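Local coordinates for endoglucanase, glycoside hydrolase family 5 protein (Cytophaga hutchinsonii, PDB 5IHS), which probably hydrolyses internal beta-1,4-glucosidic bonds of cellulose as a periplasmic family 5 TIM-barrel endoglucanase, at residues G39-M42 and D48-Q51; K169-Y174 and I191-R196; F271-A274 and S278-N281. One frame throughout, in Å; residues are numbered along the deposited sequence.

Interaction 1: residues G39-M42 and D48-Q51; sequences GNYM and DTVQ
One direct backbone hydrogen bond links M42 to V50: V50 N gives its proton to M42 O at 2.8 Å. The bond is nearly straight, 166° at the hydrogen. A water lies between the same two residues, accepting from M42 N at 2.9 Å; it probably also donates to V50 O, 3.0 Å away, and it sits at the edge of the Y41 ring, in its plane. M42 O is thus bonded directly to V50, and M42 N is probably linked to it through the water. The apolar contacts are two. M42 packs near V50, though its side chain was modelled in two conformers and the details of this touch are tentative. Farther out, T49 CG2 lies obliquely against Y41, 3.8 Å from CD1, where the contact reaches the protein surface. M42 and V50 are both buried, and L35 of strand 35-38 packs against both side chains; Y32 of helix 28-32 adds to the cover of V50. The contact lays the loop that leads into barrel strand 53-57 against strand 41-44, the second strand of the small antiparallel hairpin 35-38/41-44.

Interaction 2: residues K169-Y174 and I191-R196; sequences KDIKPY and IVVGTR
I171 reaches from helix 167-185 onto the end of strand 191-193 with both of its branches. CG2 rests 3.4 Å from G194 O and 4.1 Å from V193 CG1, while CD1 goes farther along the chain, to T195 C at 3.9 Å and R196 N at 3.6 Å. CG1 stands anti to the carbonyl carbon (chi1 -53°) and chi2 is extended, which carries CD1 past G194 toward the turn into helix 196-199. No hydrogen bond crosses here; G194 O is buried under the CG2 methyl and finds no polar partner in the model. With an alanine here both CG2 and CD1 would be gone, which would probably open a gap over G194 and strip part of the apolar cover from V193 CG1 and the R196 backbone. In the next shell, P161 also touches I171, and W167 and A175 of the same helix pack on V193. T195 OG1 is hydrogen-bonded to T218 O on strand 215-221, and the guanidinium of R196 makes a salt bridge with E204 and a hydrogen bond to Q163 O. These partners anchor T195 and R196, whose backbone I171 touches. Helix 167-185 connects the parallel, adjacent strands 153-156 and 191-193: this is helix-on-strand packing within a beta-alpha-beta crossover, the repeating element of the TIM barrel.

Interaction 3: residues F271-A274 and S278-N281; sequences FLDA and SYCN
The phenol ring of Y279 takes a carboxylate oxygen at its edge and a leucine methyl obliquely. D273 OD1 lies in the ring plane, 3.7 Å from CE2 and 3.9 Å from OH, and the carboxylate is turned 32° from the ring. L272 CD1 comes in at a slant, 3.6 Å from CD2 and 4.1 Å from CG, and L272 CB follows at 3.9 Å from CD2. The two neighbouring helix residues therefore meet successive parts of one ring: the leucine near its root, the aspartate near its hydroxyl. Y279 CG sits between the backbone N and the carbonyl carbon (chi1 56°), which swings the ring from the strand toward helix 262-274. Across this contact D273 and Y279 approach without a hydrogen bond; their polar ends are gripped elsewhere. Y279 OH is bonded to D319 OD2 and to R53 NE, with a weak bond to K323, while D273 OD2 makes a salt bridge with K323 and OD1 is shared by R53, in a salt bridge, and Q51, in a hydrogen bond. D273 and D319 share the neighbourhood of R53 and K323 around the Y279 hydroxyl, and the basic side chains would be expected to favour the ionised form of D273. L272 belongs to the apolar side, packing also on V246 of strand 244-249 and on I277, and the ring of Y269 meets that of Y279 with the planes about 25° apart. Helix 262-274 runs from strand 244-249 to the parallel strand 279-284, and the contact closes the tight turn between helix and strand in the last beta-alpha-beta crossover of the eight-stranded TIM barrel.

In the fold
From the N terminus, interaction 1 comes first, closing a short loop as 48-51 folds back on 39-42 ahead of barrel strand 53-57. Interaction 2 follows, 169-174 meeting 191-196 after the remainder of helix 167-185, at the fifth barrel strand. Interaction 3 joins 271-274 to 278-281 across a three-residue turn at the eighth. The three lie in series, none nested or crossed. Interactions 2 and 3 reach the same barrel sheet but do not touch, their centres about 21 Å apart. Interactions 1 and 3 do meet: Q51 NE2 lies 2.9 Å from D273 OD1, a probable hydrogen bond, tying the loop before the first strand to the helix leading into the last, where the barrel closes.

Interaction 1: residues G39-M42 and D48-Q51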
ATOM      1  N   GLY A  39     -13.970 -13.383   2.774  1.00 11.99           N
ATOM      2  CA  GLY A  39     -13.014 -14.409   3.161  1.00 11.54           C
ATOM      3  C   GLY A  39     -11.586 -13.955   2.932  1.00 10.63           C
ATOM      4  O   GLY A  39     -11.152 -12.906   3.425  1.00 11.62           O
ATOM      5  N   ASN A  40     -10.836 -14.755   2.172  1.00  9.81           N
ATOM      6  CA  ASN A  40      -9.433 -14.466   1.884  1.00  9.78           C
ATOM      7  C   ASN A  40      -9.252 -13.469   0.744  1.00  9.54           C
ATOM      8  O   ASN A  40      -8.103 -13.221   0.357  1.00 11.17           O
ATOM      9  CB  ASN A  40      -8.674 -15.740   1.456  1.00 11.75           C
ATOM     10  CG  ASN A  40      -8.599 -16.816   2.524  1.00 13.44           C
ATOM     11  OD1 ASN A  40      -8.800 -17.995   2.213  1.00 16.55           O
ATOM     12  ND2 ASN A  40      -8.275 -16.448   3.748  1.00 12.74           N
ATOM     13  N   TYR A  41     -10.328 -12.903   0.185  1.00  8.99           N
ATOM     14  CA  TYR A  41     -10.244 -12.212  -1.096  1.00  8.89           C
ATOM     15  C   TYR A  41     -10.789 -10.797  -1.062  1.00  8.50           C
ATOM     16  O   TYR A  41     -11.736 -10.476  -0.343  1.00  9.48           O
ATOM     17  CB  TYR A  41     -10.984 -13.001  -2.179  1.00  9.26           C
ATOM     18  CG  TYR A  41     -10.291 -14.316  -2.425  1.00  8.83           C
ATOM     19  CD1 TYR A  41      -9.162 -14.370  -3.223  1.00  9.74           C
ATOM     20  CD2 TYR A  41     -10.719 -15.484  -1.810  1.00  8.94           C
ATOM     21  CE1 TYR A  41      -8.483 -15.549  -3.432  1.00  9.74           C
ATOM     22  CE2 TYR A  41     -10.045 -16.672  -2.005  1.00  9.35           C
ATOM     23  CZ  TYR A  41      -8.926 -16.701  -2.823  1.00  9.98           C
ATOM     24  OH  TYR A  41      -8.243 -17.877  -3.032  1.00 11.22           O
ATOM     25  N   MET A  42     -10.193  -9.957  -1.893  0.50  8.60           N
ATOM     26  CA  MET A  42     -10.758  -8.658  -2.212  0.50  8.61           C
ATOM     27  C   MET A  42     -11.606  -8.813  -3.466  0.50  8.32           C
ATOM     28  O   MET A  42     -11.146  -9.372  -4.468  0.50  8.94           O
ATOM     29  CB  MET A  42      -9.639  -7.647  -2.460  0.50  9.91           C
ATOM     30  CG  MET A  42     -10.065  -6.209  -2.289  0.50  9.70           C
ATOM     31  SD  MET A  42      -8.674  -5.059  -2.289  0.50  9.72           S
ATOM     32  CE  MET A  42      -8.110  -5.242  -3.970  0.50 10.30           C
ATOM     33  N   ASP A  48     -16.318  -9.367  -9.541  1.00 11.48           N
ATOM     34  CA  ASP A  48     -14.943  -9.735  -9.826  1.00 11.38           C
ATOM     35  C   ASP A  48     -14.206 -10.051  -8.532  1.00 10.53           C
ATOM     36  O   ASP A  48     -14.434  -9.415  -7.500  1.00 10.92           O
ATOM     37  CB  ASP A  48     -14.218  -8.557 -10.478  1.00 12.93           C
ATOM     38  CG  ASP A  48     -14.825  -8.150 -11.789  1.00 15.08           C
ATOM     39  OD1 ASP A  48     -14.600  -8.859 -12.792  1.00 17.98           O
ATOM     40  OD2 ASP A  48     -15.521  -7.114 -11.834  1.00 14.78           O
ATOM     41  N   THR A  49     -13.288 -11.014  -8.600  1.00  9.76           N
ATOM     42  CA  THR A  49     -12.235 -11.126  -7.597  1.00  9.42           C
ATOM     43  C   THR A  49     -11.083 -10.239  -8.072  1.00  9.34           C
ATOM     44  O   THR A  49     -10.604 -10.389  -9.204  1.00 12.38           O
ATOM     45  CB  THR A  49     -11.794 -12.577  -7.400  1.00 10.44           C
ATOM     46  OG1 THR A  49     -12.928 -13.362  -7.019  1.00 11.02           O
ATOM     47  CG2 THR A  49     -10.728 -12.669  -6.301  1.00 11.31           C
ATOM     48  N   VAL A  50     -10.677  -9.280  -7.244  1.00  8.40           N
ATOM     49  CA  VAL A  50      -9.794  -8.197  -7.658  1.00  8.26           C
ATOM     50  C   VAL A  50      -8.409  -8.385  -7.061  1.00  7.93           C
ATOM     51  O   VAL A  50      -8.266  -8.671  -5.864  1.00  8.99           O
ATOM     52  CB  VAL A  50     -10.383  -6.833  -7.247  1.00  8.88           C
ATOM     53  CG1 VAL A  50      -9.454  -5.705  -7.637  1.00  9.60           C
ATOM     54  CG2 VAL A  50     -11.746  -6.619  -7.872  1.00  9.37           C
ATOM     55  N   GLN A  51      -7.391  -8.173  -7.897  1.00  7.75           N
ATOM     56  CA  GLN A  51      -5.997  -8.112  -7.470  1.00  7.41           C
ATOM     57  C   GLN A  51      -5.382  -6.860  -8.083  1.00  6.79           C
ATOM     58  O   GLN A  51      -5.314  -6.739  -9.311  1.00  8.64           O
ATOM     59  CB  GLN A  51      -5.222  -9.351  -7.908  1.00  8.45           C
ATOM     60  CG  GLN A  51      -3.811  -9.381  -7.345  1.00  8.64           C
ATOM     61  CD  GLN A  51      -3.000 -10.530  -7.871  1.00  9.31           C
ATOM     62  OE1 GLN A  51      -3.463 -11.308  -8.708  1.00 11.56           O
ATOM     63  NE2 GLN A  51      -1.772 -10.631  -7.406  1.00  9.38           N
TER
HETATM   64  O   HOH W   1      -8.513 -11.007  -4.034  1.00  8.63           O

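Interaction 2: residues K169-Y174 and I191-R196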
ATOM      1  N   LYS A 169      -2.733  -5.949  22.536  1.00 12.21           N
ATOM      2  CA  LYS A 169      -2.713  -4.842  23.485  1.00 13.68           C
ATOM      3  C   LYS A 169      -2.542  -3.472  22.840  1.00 12.30           C
ATOM      4  O   LYS A 169      -3.040  -2.481  23.389  1.00 13.96           O
ATOM      5  CB  LYS A 169      -1.594  -5.050  24.504  1.00 17.05           C
ATOM      6  CG  LYS A 169      -1.815  -6.240  25.412  1.00 21.93           C
ATOM      7  CD  LYS A 169      -0.678  -6.375  26.419  1.00 26.11           C
ATOM      8  CE  LYS A 169      -0.901  -7.541  27.370  1.00 29.14           C
ATOM      9  NZ  LYS A 169      -0.257  -8.789  26.885  1.00 31.00           N
ATOM     10  N   ASP A 170      -1.827  -3.375  21.711  1.00 11.11           N
ATOM     11  CA  ASP A 170      -1.480  -2.084  21.109  1.00 10.89           C
ATOM     12  C   ASP A 170      -2.132  -1.879  19.749  1.00  9.70           C
ATOM     13  O   ASP A 170      -2.836  -0.879  19.548  1.00 10.62           O
ATOM     14  CB  ASP A 170       0.043  -1.949  20.934  1.00 13.09           C
ATOM     15  CG  ASP A 170       0.794  -1.997  22.219  1.00 16.45           C
ATOM     16  OD1 ASP A 170       0.361  -1.319  23.167  1.00 18.02           O
ATOM     17  OD2 ASP A 170       1.831  -2.703  22.261  1.00 17.26           O
ATOM     18  N   ILE A 171      -1.892  -2.780  18.795  1.00  8.50           N
ATOM     19  CA  ILE A 171      -2.306  -2.522  17.421  1.00  8.24           C
ATOM     20  C   ILE A 171      -3.818  -2.596  17.296  1.00  8.26           C
ATOM     21  O   ILE A 171      -4.457  -1.705  16.715  1.00  8.42           O
ATOM     22  CB  ILE A 171      -1.644  -3.495  16.429  1.00  8.25           C
ATOM     23  CG1 ILE A 171      -0.114  -3.527  16.556  1.00  8.22           C
ATOM     24  CG2 ILE A 171      -2.078  -3.131  15.013  1.00  8.76           C
ATOM     25  CD1 ILE A 171       0.546  -4.704  15.836  1.00  8.35           C
ATOM     26  N   LYS A 172      -4.407  -3.701  17.763  1.00  8.25           N
ATOM     27  CA  LYS A 172      -5.840  -3.903  17.548  1.00  8.84           C
ATOM     28  C   LYS A 172      -6.670  -2.802  18.189  1.00  9.08           C
ATOM     29  O   LYS A 172      -7.551  -2.244  17.508  1.00  9.19           O
ATOM     30  CB  LYS A 172      -6.272  -5.311  17.979  1.00  9.48           C
ATOM     31  CG  LYS A 172      -7.692  -5.632  17.559  1.00 10.18           C
ATOM     32  CD  LYS A 172      -8.170  -7.008  18.011  1.00 11.10           C
ATOM     33  CE  LYS A 172      -9.522  -7.315  17.400  1.00 13.76           C
ATOM     34  NZ  LYS A 172     -10.271  -8.351  18.121  1.00 15.94           N
ATOM     35  N   PRO A 173      -6.459  -2.435  19.462  1.00  9.75           N
ATOM     36  CA  PRO A 173      -7.258  -1.336  20.034  1.00 10.09           C
ATOM     37  C   PRO A 173      -7.056  -0.016  19.307  1.00  9.62           C
ATOM     38  O   PRO A 173      -8.025   0.728  19.100  1.00  9.95           O
ATOM     39  CB  PRO A 173      -6.801  -1.285  21.501  1.00 11.92           C
ATOM     40  CG  PRO A 173      -6.213  -2.605  21.770  1.00 11.84           C
ATOM     41  CD  PRO A 173      -5.612  -3.079  20.485  1.00 10.28           C
ATOM     42  N   TYR A 174      -5.820   0.301  18.907  1.00  9.08           N
ATOM     43  CA  TYR A 174      -5.586   1.502  18.112  1.00  8.72           C
ATOM     44  C   TYR A 174      -6.394   1.455  16.822  1.00  8.35           C
ATOM     45  O   TYR A 174      -7.084   2.421  16.462  1.00  8.70           O
ATOM     46  CB  TYR A 174      -4.091   1.650  17.792  1.00  9.11           C
ATOM     47  CG  TYR A 174      -3.861   2.550  16.599  1.00  8.35           C
ATOM     48  CD1 TYR A 174      -3.799   3.932  16.745  1.00  8.97           C
ATOM     49  CD2 TYR A 174      -3.748   2.030  15.318  1.00  8.18           C
ATOM     50  CE1 TYR A 174      -3.625   4.765  15.656  1.00  8.75           C
ATOM     51  CE2 TYR A 174      -3.575   2.858  14.233  1.00  7.94           C
ATOM     52  CZ  TYR A 174      -3.522   4.224  14.402  1.00  8.41           C
ATOM     53  OH  TYR A 174      -3.358   5.080  13.342  1.00  8.42           O
ATOM     54  N   ILE A 191     -10.212  -1.027   4.708  1.00  6.71           N
ATOM     55  CA  ILE A 191      -9.231  -0.553   5.670  1.00  6.45           C
ATOM     56  C   ILE A 191      -8.239  -1.685   5.915  1.00  6.58           C
ATOM     57  O   ILE A 191      -8.646  -2.808   6.239  1.00  7.24           O
ATOM     58  CB  ILE A 191      -9.903  -0.113   6.984  1.00  7.13           C
ATOM     59  CG1 ILE A 191     -10.955   0.974   6.728  1.00  7.92           C
ATOM     60  CG2 ILE A 191      -8.856   0.352   7.971  1.00  8.47           C
ATOM     61  CD1 ILE A 191     -11.859   1.240   7.927  1.00  8.75           C
ATOM     62  N   VAL A 192      -6.946  -1.381   5.757  1.00  6.24           N
ATOM     63  CA  VAL A 192      -5.864  -2.353   5.900  1.00  6.23           C
ATOM     64  C   VAL A 192      -5.113  -2.027   7.185  1.00  5.93           C
ATOM     65  O   VAL A 192      -4.727  -0.871   7.403  1.00  6.24           O
ATOM     66  CB  VAL A 192      -4.898  -2.324   4.700  1.00  6.96           C
ATOM     67  CG1 VAL A 192      -3.892  -3.458   4.809  1.00  7.41           C
ATOM     68  CG2 VAL A 192      -5.646  -2.361   3.356  1.00  7.85           C
ATOM     69  N   VAL A 193      -4.887  -3.045   8.020  1.00  5.98           N
ATOM     70  CA  VAL A 193      -4.317  -2.881   9.352  1.00  6.35           C
ATOM     71  C   VAL A 193      -2.973  -3.600   9.455  1.00  6.06           C
ATOM     72  O   VAL A 193      -2.884  -4.811   9.203  1.00  6.35           O
ATOM     73  CB  VAL A 193      -5.281  -3.401  10.434  1.00  6.74           C
ATOM     74  CG1 VAL A 193      -4.676  -3.192  11.823  1.00  7.37           C
ATOM     75  CG2 VAL A 193      -6.650  -2.737  10.320  1.00  7.20           C
ATOM     76  N   GLY A 194      -1.947  -2.850   9.883  1.00  6.22           N
ATOM     77  CA  GLY A 194      -0.617  -3.394  10.044  1.00  6.22           C
ATOM     78  C   GLY A 194      -0.510  -4.408  11.164  1.00  5.75           C
ATOM     79  O   GLY A 194      -1.365  -4.509  12.040  1.00  6.65           O
ATOM     80  N   THR A 195       0.582  -5.176  11.112  1.00  6.34           N
ATOM     81  CA  THR A 195       0.792  -6.294  12.019  1.00  6.54           C
ATOM     82  C   THR A 195       2.180  -6.203  12.673  1.00  6.51           C
ATOM     83  O   THR A 195       3.048  -5.411  12.273  1.00  6.77           O
ATOM     84  CB  THR A 195       0.521  -7.638  11.290  1.00  7.47           C
ATOM     85  OG1 THR A 195       1.393  -7.793  10.164  1.00  8.23           O
ATOM     86  CG2 THR A 195      -0.949  -7.738  10.841  1.00  7.71           C
ATOM     87  N   ARG A 196       2.377  -6.997  13.727  1.00  6.90           N
ATOM     88  CA  ARG A 196       3.604  -6.899  14.507  1.00  7.07           C
ATOM     89  C   ARG A 196       4.831  -7.260  13.663  1.00  6.91           C
ATOM     90  O   ARG A 196       4.760  -8.028  12.692  1.00  7.25           O
ATOM     91  CB  ARG A 196       3.504  -7.788  15.758  1.00  7.38           C
ATOM     92  CG  ARG A 196       4.646  -7.605  16.763  1.00  7.74           C
ATOM     93  CD  ARG A 196       4.357  -8.251  18.086  1.00  8.38           C
ATOM     94  NE  ARG A 196       4.416  -9.704  18.069  1.00  8.43           N
ATOM     95  CZ  ARG A 196       5.512 -10.423  18.284  1.00  9.08           C
ATOM     96  NH1 ARG A 196       6.691  -9.839  18.481  1.00  9.21           N
ATOM     97  NH2 ARG A 196       5.432 -11.749  18.307  1.00  9.83           N
TER

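Interaction 3: residues F271-A274 and S278-N281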
ATOM      1  N   PHE A 271       3.525 -16.704  -5.554  1.00  8.15           N
ATOM      2  CA  PHE A 271       2.663 -16.914  -4.391  1.00  8.34           C
ATOM      3  C   PHE A 271       1.529 -15.895  -4.338  1.00  7.48           C
ATOM      4  O   PHE A 271       0.364 -16.250  -4.120  1.00  8.30           O
ATOM      5  CB  PHE A 271       3.528 -16.829  -3.133  1.00  9.19           C
ATOM      6  CG  PHE A 271       2.755 -16.884  -1.847  1.00  9.56           C
ATOM      7  CD1 PHE A 271       2.321 -18.094  -1.334  1.00 11.50           C
ATOM      8  CD2 PHE A 271       2.489 -15.723  -1.132  1.00 10.47           C
ATOM      9  CE1 PHE A 271       1.610 -18.143  -0.143  1.00 12.65           C
ATOM     10  CE2 PHE A 271       1.783 -15.771   0.057  1.00 11.93           C
ATOM     11  CZ  PHE A 271       1.350 -16.983   0.549  1.00 12.31           C
ATOM     12  N   LEU A 272       1.859 -14.616  -4.525  1.00  7.52           N
ATOM     13  CA  LEU A 272       0.842 -13.577  -4.429  1.00  7.52           C
ATOM     14  C   LEU A 272      -0.214 -13.743  -5.513  1.00  7.56           C
ATOM     15  O   LEU A 272      -1.415 -13.618  -5.246  1.00  7.70           O
ATOM     16  CB  LEU A 272       1.481 -12.191  -4.500  1.00  8.00           C
ATOM     17  CG  LEU A 272       2.511 -11.910  -3.398  1.00  9.28           C
ATOM     18  CD1 LEU A 272       3.255 -10.621  -3.684  1.00 11.64           C
ATOM     19  CD2 LEU A 272       1.852 -11.868  -2.017  1.00  9.92           C
ATOM     20  N   ASP A 273       0.207 -14.057  -6.738  1.00  8.01           N
ATOM     21  CA  ASP A 273      -0.759 -14.265  -7.812  1.00  8.53           C
ATOM     22  C   ASP A 273      -1.621 -15.494  -7.546  1.00  8.80           C
ATOM     23  O   ASP A 273      -2.820 -15.490  -7.848  1.00  9.83           O
ATOM     24  CB  ASP A 273      -0.031 -14.398  -9.148  1.00  9.28           C
ATOM     25  CG  ASP A 273       0.512 -13.072  -9.670  1.00  9.91           C
ATOM     26  OD1 ASP A 273       0.104 -11.983  -9.194  1.00 10.33           O
ATOM     27  OD2 ASP A 273       1.342 -13.142 -10.608  1.00 12.19           O
ATOM     28  N   ALA A 274      -1.028 -16.557  -6.994  1.00  9.31           N
ATOM     29  CA  ALA A 274      -1.799 -17.764  -6.713  1.00 10.66           C
ATOM     30  C   ALA A 274      -2.942 -17.486  -5.748  1.00 10.16           C
ATOM     31  O   ALA A 274      -3.987 -18.146  -5.820  1.00 12.39           O
ATOM     32  CB  ALA A 274      -0.884 -18.848  -6.142  1.00 11.66           C
ATOM     33  N   SER A 278      -3.017  -8.430  -3.529  1.00  6.15           N
ATOM     34  CA  SER A 278      -2.565  -7.190  -4.139  1.00  6.09           C
ATOM     35  C   SER A 278      -1.194  -6.789  -3.596  1.00  6.11           C
ATOM     36  O   SER A 278      -0.841  -7.096  -2.449  1.00  6.27           O
ATOM     37  CB  SER A 278      -3.571  -6.082  -3.830  1.00  6.40           C
ATOM     38  OG  SER A 278      -4.834  -6.300  -4.451  1.00  7.06           O
ATOM     39  N   TYR A 279      -0.433  -6.058  -4.420  1.00  6.12           N
ATOM     40  CA  TYR A 279       0.930  -5.707  -4.037  1.00  5.94           C
ATOM     41  C   TYR A 279       1.399  -4.368  -4.601  1.00  6.13           C
ATOM     42  O   TYR A 279       1.074  -4.005  -5.732  1.00  7.13           O
ATOM     43  CB  TYR A 279       1.909  -6.839  -4.376  1.00  6.62           C
ATOM     44  CG  TYR A 279       2.009  -7.378  -5.794  1.00  6.84           C
ATOM     45  CD1 TYR A 279       2.754  -6.719  -6.770  1.00  7.28           C
ATOM     46  CD2 TYR A 279       1.473  -8.615  -6.125  1.00  8.05           C
ATOM     47  CE1 TYR A 279       2.944  -7.255  -8.023  1.00  7.86           C
ATOM     48  CE2 TYR A 279       1.665  -9.170  -7.389  1.00  8.26           C
ATOM     49  CZ  TYR A 279       2.413  -8.489  -8.328  1.00  8.17           C
ATOM     50  OH  TYR A 279       2.596  -9.072  -9.575  1.00  8.83           O
ATOM     51  N   CYS A 280       2.134  -3.607  -3.778  0.72  5.91           N
ATOM     52  CA  CYS A 280       2.727  -2.328  -4.173  0.72  5.90           C
ATOM     53  C   CYS A 280       4.204  -2.304  -3.809  0.72  5.88           C
ATOM     54  O   CYS A 280       4.564  -2.624  -2.673  0.72  5.92           O
ATOM     55  CB  CYS A 280       2.085  -1.138  -3.451  0.72  7.89           C
ATOM     56  SG  CYS A 280       0.387  -0.809  -3.868  0.72 10.64           S
ATOM     57  N   ASN A 281       5.044  -1.883  -4.750  1.00  5.85           N
ATOM     58  CA  ASN A 281       6.492  -1.872  -4.560  1.00  5.66           C
ATOM     59  C   ASN A 281       6.997  -0.570  -3.948  1.00  5.62           C
ATOM     60  O   ASN A 281       6.560   0.528  -4.311  1.00  6.22           O
ATOM     61  CB  ASN A 281       7.192  -2.080  -5.902  1.00  6.15           C
ATOM     62  CG  ASN A 281       8.703  -1.970  -5.800  1.00  6.26           C
ATOM     63  OD1 ASN A 281       9.302  -1.035  -6.331  1.00  6.92           O
ATOM     64  ND2 ASN A 281       9.327  -2.944  -5.150  1.00  6.64           N
TER